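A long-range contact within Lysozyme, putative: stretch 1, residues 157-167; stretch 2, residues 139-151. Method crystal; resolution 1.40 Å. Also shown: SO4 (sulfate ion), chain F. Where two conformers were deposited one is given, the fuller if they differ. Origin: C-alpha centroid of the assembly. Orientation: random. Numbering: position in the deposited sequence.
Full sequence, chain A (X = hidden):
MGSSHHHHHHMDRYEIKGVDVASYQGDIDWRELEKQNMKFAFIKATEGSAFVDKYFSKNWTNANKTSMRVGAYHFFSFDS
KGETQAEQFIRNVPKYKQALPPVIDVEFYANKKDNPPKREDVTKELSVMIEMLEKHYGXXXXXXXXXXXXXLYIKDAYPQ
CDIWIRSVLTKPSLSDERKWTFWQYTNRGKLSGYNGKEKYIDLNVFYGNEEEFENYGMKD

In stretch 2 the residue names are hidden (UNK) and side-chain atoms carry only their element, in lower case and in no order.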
# COMPACT_ATOMS: atom_id res chain seq x y z
N ALA A 157 -24.13 10.08 -3.44
CA ALA A 157 -24.70 9.78 -2.13
C ALA A 157 -24.00 10.60 -1.06
O ALA A 157 -23.08 11.37 -1.33
CB ALA A 157 -24.58 8.27 -1.86
N TYR A 158 -24.47 10.45 0.17
CA TYR A 158 -23.88 11.10 1.34
C TYR A 158 -23.55 12.58 1.14
O TYR A 158 -22.45 13.03 1.46
CB TYR A 158 -22.63 10.34 1.82
CG TYR A 158 -22.94 8.88 2.03
CD1 TYR A 158 -23.61 8.44 3.16
CD2 TYR A 158 -22.62 7.94 1.06
CE1 TYR A 158 -23.93 7.10 3.34
CE2 TYR A 158 -22.93 6.58 1.22
CZ TYR A 158 -23.58 6.17 2.38
OH TYR A 158 -23.90 4.83 2.58
N PRO A 159 -24.53 13.37 0.70
CA PRO A 159 -24.27 14.80 0.61
C PRO A 159 -24.07 15.45 1.99
O PRO A 159 -23.50 16.54 2.06
CB PRO A 159 -25.53 15.36 -0.08
CG PRO A 159 -26.59 14.34 0.22
CD PRO A 159 -25.89 13.00 0.29
N GLN A 160 -24.48 14.76 3.06
CA GLN A 160 -24.35 15.27 4.41
C GLN A 160 -22.96 15.09 4.99
O GLN A 160 -22.71 15.49 6.12
CB GLN A 160 -25.40 14.66 5.37
CG GLN A 160 -25.25 13.18 5.75
CD GLN A 160 -25.76 12.18 4.71
OE1 GLN A 160 -25.84 12.46 3.51
NE2 GLN A 160 -26.12 10.97 5.17
N CYS A 161 -22.04 14.49 4.24
CA CYS A 161 -20.67 14.25 4.73
C CYS A 161 -19.64 15.00 3.91
O CYS A 161 -19.92 15.37 2.87
CB CYS A 161 -20.30 12.75 4.66
SG CYS A 161 -21.42 11.71 5.73
N ASP A 162 -18.46 15.16 4.44
CA ASP A 162 -17.31 15.59 3.61
C ASP A 162 -16.51 14.36 3.19
O ASP A 162 -16.54 13.33 3.88
CB ASP A 162 -16.39 16.51 4.43
CG ASP A 162 -16.92 17.94 4.53
OD1 ASP A 162 -17.81 18.30 3.74
OD2 ASP A 162 -16.39 18.70 5.35
N ILE A 163 -15.83 14.46 2.06
CA ILE A 163 -15.11 13.32 1.48
C ILE A 163 -13.60 13.46 1.63
O ILE A 163 -13.02 14.52 1.35
CB ILE A 163 -15.45 13.13 -0.02
CG1 ILE A 163 -16.98 13.04 -0.24
CG2 ILE A 163 -14.71 11.91 -0.59
CD1 ILE A 163 -17.64 11.93 0.57
N TRP A 164 -13.00 12.37 2.10
CA TRP A 164 -11.55 12.25 2.17
C TRP A 164 -11.19 11.13 1.19
O TRP A 164 -11.56 9.97 1.41
CB TRP A 164 -11.16 11.94 3.61
CG TRP A 164 -9.70 11.66 3.89
CD1 TRP A 164 -8.62 11.75 3.04
CD2 TRP A 164 -9.19 11.23 5.15
NE1 TRP A 164 -7.47 11.38 3.72
CE2 TRP A 164 -7.80 11.04 5.01
CE3 TRP A 164 -9.80 10.92 6.38
CZ2 TRP A 164 -7.00 10.57 6.06
CZ3 TRP A 164 -9.03 10.48 7.42
CH2 TRP A 164 -7.63 10.28 7.26
N ILE A 165 -10.54 11.46 0.08
CA ILE A 165 -10.30 10.48 -1.00
C ILE A 165 -8.84 10.02 -1.03
O ILE A 165 -7.92 10.84 -0.91
CB ILE A 165 -10.72 11.07 -2.38
CG1 ILE A 165 -10.66 10.01 -3.49
CG2 ILE A 165 -9.91 12.32 -2.75
CD1 ILE A 165 -11.66 8.85 -3.34
N ARG A 166 -8.63 8.72 -1.20
CA ARG A 166 -7.28 8.23 -1.46
C ARG A 166 -6.96 8.36 -2.94
O ARG A 166 -7.71 7.88 -3.79
CB ARG A 166 -7.14 6.76 -1.04
CG ARG A 166 -5.69 6.29 -1.08
CD ARG A 166 -5.52 4.79 -0.82
NE ARG A 166 -5.77 4.02 -2.04
CZ ARG A 166 -5.87 2.69 -2.09
NH1 ARG A 166 -5.75 1.95 -0.99
NH2 ARG A 166 -6.09 2.11 -3.26
N SER A 167 -5.84 9.01 -3.23
CA SER A 167 -5.35 9.08 -4.61
C SER A 167 -3.82 9.15 -4.60
O SER A 167 -3.25 10.25 -4.59
CB SER A 167 -5.96 10.29 -5.32
OG SER A 167 -5.64 10.29 -6.70
N UNK A 139 -20.63 17.50 14.88
CA UNK A 139 -19.78 17.86 13.75
C UNK A 139 -20.11 16.99 12.54
O UNK A 139 -20.37 15.80 12.69
c UNK A 139 -17.83 18.52 15.27
c UNK A 139 -15.80 19.09 16.69
n UNK A 139 -15.62 20.52 16.34
c UNK A 139 -18.31 17.66 14.11
c UNK A 139 -16.34 18.29 15.51
N UNK A 140 -20.10 17.60 11.35
CA UNK A 140 -20.33 16.88 10.10
C UNK A 140 -19.29 15.77 9.94
O UNK A 140 -18.09 15.99 10.11
c UNK A 140 -20.17 17.09 7.58
c UNK A 140 -20.25 17.83 8.91
c UNK A 140 -19.90 18.04 6.42
n UNK A 140 -20.69 20.01 5.15
c UNK A 140 -21.02 19.05 6.24
N UNK A 141 -19.77 14.57 9.64
CA UNK A 141 -18.90 13.40 9.54
C UNK A 141 -18.14 13.39 8.22
O UNK A 141 -18.65 13.82 7.15
c UNK A 141 -19.74 12.14 9.74
c UNK A 141 -20.34 12.17 11.15
c UNK A 141 -18.92 10.87 9.49
N UNK A 142 -16.88 12.94 8.30
CA UNK A 142 -16.04 12.74 7.12
C UNK A 142 -16.05 11.27 6.72
O UNK A 142 -15.89 10.41 7.59
c UNK A 142 -14.49 14.65 7.82
c UNK A 142 -13.67 12.85 6.27
c UNK A 142 -14.58 13.15 7.45
c UNK A 142 -13.26 14.95 8.64
N UNK A 143 -16.23 10.99 5.43
CA UNK A 143 -16.07 9.64 4.91
C UNK A 143 -14.76 9.55 4.14
O UNK A 143 -14.56 10.31 3.19
c UNK A 143 -18.74 8.36 5.81
c UNK A 143 -18.61 9.32 4.60
c UNK A 143 -19.67 9.01 3.56
c UNK A 143 -17.21 9.26 3.98
N UNK A 144 -13.88 8.64 4.57
CA UNK A 144 -12.69 8.30 3.80
C UNK A 144 -13.02 7.11 2.93
O UNK A 144 -13.66 6.16 3.41
o UNK A 144 -7.13 5.47 2.08
c UNK A 144 -8.20 6.09 2.69
c UNK A 144 -10.32 5.91 3.80
c UNK A 144 -8.21 7.47 2.88
c UNK A 144 -9.26 5.31 3.13
c UNK A 144 -11.54 7.92 4.73
c UNK A 144 -10.36 7.30 4.01
c UNK A 144 -9.30 8.07 3.53
N UNK A 145 -12.57 7.14 1.72
CA UNK A 145 -12.74 6.00 0.81
C UNK A 145 -11.62 5.89 -0.19
O UNK A 145 -11.04 6.86 -0.53
c UNK A 145 -14.07 6.11 0.06
N UNK A 146 -11.39 4.66 -0.64
CA UNK A 146 -10.58 4.44 -1.83
C UNK A 146 -11.45 4.71 -3.07
O UNK A 146 -12.69 4.79 -2.99
o UNK A 146 -11.27 2.15 -1.83
c UNK A 146 -9.18 2.69 -0.67
c UNK A 146 -10.11 2.99 -1.86
N UNK A 147 -10.82 4.84 -4.23
CA UNK A 147 -11.55 5.05 -5.47
C UNK A 147 -12.61 3.97 -5.71
O UNK A 147 -13.75 4.28 -6.05
o UNK A 147 -9.61 4.29 -9.28
c UNK A 147 -10.31 5.30 -9.18
c UNK A 147 -10.58 5.13 -6.66
c UNK A 147 -11.23 5.51 -7.99
n UNK A 147 -10.31 6.25 -10.10
N UNK A 148 -12.23 2.72 -5.53
CA UNK A 148 -13.17 1.63 -5.81
C UNK A 148 -14.35 1.65 -4.84
O UNK A 148 -15.51 1.46 -5.26
c UNK A 148 -10.83 -1.20 -7.08
c UNK A 148 -12.45 0.28 -5.80
o UNK A 148 -10.52 -1.62 -8.22
c UNK A 148 -11.50 0.14 -6.99
o UNK A 148 -10.59 -1.82 -6.02
N UNK A 149 -14.08 1.88 -3.56
CA UNK A 149 -15.17 1.95 -2.59
C UNK A 149 -16.03 3.19 -2.83
O UNK A 149 -17.26 3.14 -2.69
c UNK A 149 -14.63 1.88 -1.16
N UNK A 150 -15.40 4.31 -3.17
CA UNK A 150 -16.15 5.51 -3.47
C UNK A 150 -17.10 5.22 -4.63
O UNK A 150 -18.30 5.50 -4.56
c UNK A 150 -17.40 10.34 -4.37
c UNK A 150 -15.96 7.96 -4.03
o UNK A 150 -18.08 11.52 -4.55
c UNK A 150 -15.21 6.67 -3.81
c UNK A 150 -16.24 8.79 -2.95
c UNK A 150 -16.95 9.97 -3.12
c UNK A 150 -17.12 9.53 -5.48
c UNK A 150 -16.42 8.35 -5.29
N UNK A 151 -16.58 4.66 -5.71
CA UNK A 151 -17.41 4.48 -6.91
C UNK A 151 -18.58 3.53 -6.66
O UNK A 151 -19.65 3.72 -7.24
c UNK A 151 -15.64 5.11 -8.61
c UNK A 151 -16.55 4.02 -8.08
o UNK A 151 -14.77 4.77 -9.44
o UNK A 151 -15.81 6.30 -8.23
S SO4 F . -4.91 4.92 -5.74
O1 SO4 F . -6.00 3.93 -5.55
O2 SO4 F . -5.48 5.72 -6.78
O3 SO4 F . -4.76 5.60 -4.51
O4 SO4 F . -3.86 4.05 -6.18
O HOH W 1 -16.85 18.02 8.75
O HOH W 2 -20.93 18.08 2.48
O HOH W 3 -17.65 20.99 5.72
O HOH W 4 -22.42 14.10 8.61
O HOH W 5 -6.47 2.74 1.86
O HOH W 6 -8.04 5.07 -4.12

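Position 139 carries four carbons in a row ending in a nitrogen, and it touches nothing on stretch 1. This is a lysine, K139. Position 140 has the same chain, four carbons and a terminal nitrogen, here laid along Q160, C161 and D162. It is K140. Its CG lies 3.3 Å from Q160 O, and its NZ forms a long salt bridge of 3.6 Å with D162 OD1. Water 3 links the same NZ to D162 OD2.

Position 141 has one carbon carrying two more, a fork at CB with no polar atom. The fork lies near C161. That is valine, V141. Its CB is 4.4 Å from C161 SG, and its backbone O accepts a hydrogen bond from D162 N at 3.0 Å.

Position 142 has four carbons, forked at the first, with one arm two carbons long. One carbon rests at the edge of the W164 indole. This is isoleucine, I142. Its CG2, the carbon at that edge, packs 3.8 Å from W164 CB.

Position 143 also has four carbons, but the fork is at the second. The carbons meet Y158 and C161. It is leucine, L143, the residue of stretch 2 most covered by stretch 1. Its CD1 is 3.6 Å from Y158 CG, and its CG is 3.8 Å from C161 CB.

Position 144 shows one carbon, then a six-carbon ring bearing an oxygen. The ring edge points at the face of W164, and the oxygen nears R166. This is tyrosine, Y144. Its CD1 is 3.6 Å from W164 CD2, with the planes at 79°. Y144 OH lies 3.4 Å from R166 CB, and water 5 connects this hydroxyl to R166 NH1.

Position 145 has a single carbon, and its backbone O meets I165. It is alanine, A145. That O is 3.5 Å from I165 CD1. Position 146 has one carbon carrying an oxygen and a carbon, and a carbon lies over one face of the R166 guanidinium. This is threonine, T146. Its CG2 is the carbon over that face, 3.5 Å from R166 NH1. Its OG1 caps the following helix through a weak bond from the backbone N of position 149, 3.3 Å long.

Position 147 has three carbons, the third carrying one oxygen and one nitrogen. Its backbone N is linked by water 6 to R166 O. The chemistry fits glutamine, Q147. Position 148 has three carbons ending in two oxygens and makes no contact: glutamate, E148. Position 149 has one carbon and makes none either: alanine, A149.

Position 150 is again one carbon and a six-carbon ring with an oxygen, packed against two isoleucines. It is tyrosine, Y150. Its CE1 is 3.9 Å from I163 CG2, and its CB is 4.2 Å from I165 CD1. Position 151, two carbons with two oxygens on the second, is out of reach: aspartate, D151.

The contact is a parallel strand pairing held by five backbone hydrogen bonds, from D162 N to V141 O through R166 N to A145 O. I142, Y144, D162 and W164 share one face. L143, A145, I163 and I165 share the other, where Y150 of the helix adds apolar packing.

Stretch 2 139-151: KKVILYATQEAYD
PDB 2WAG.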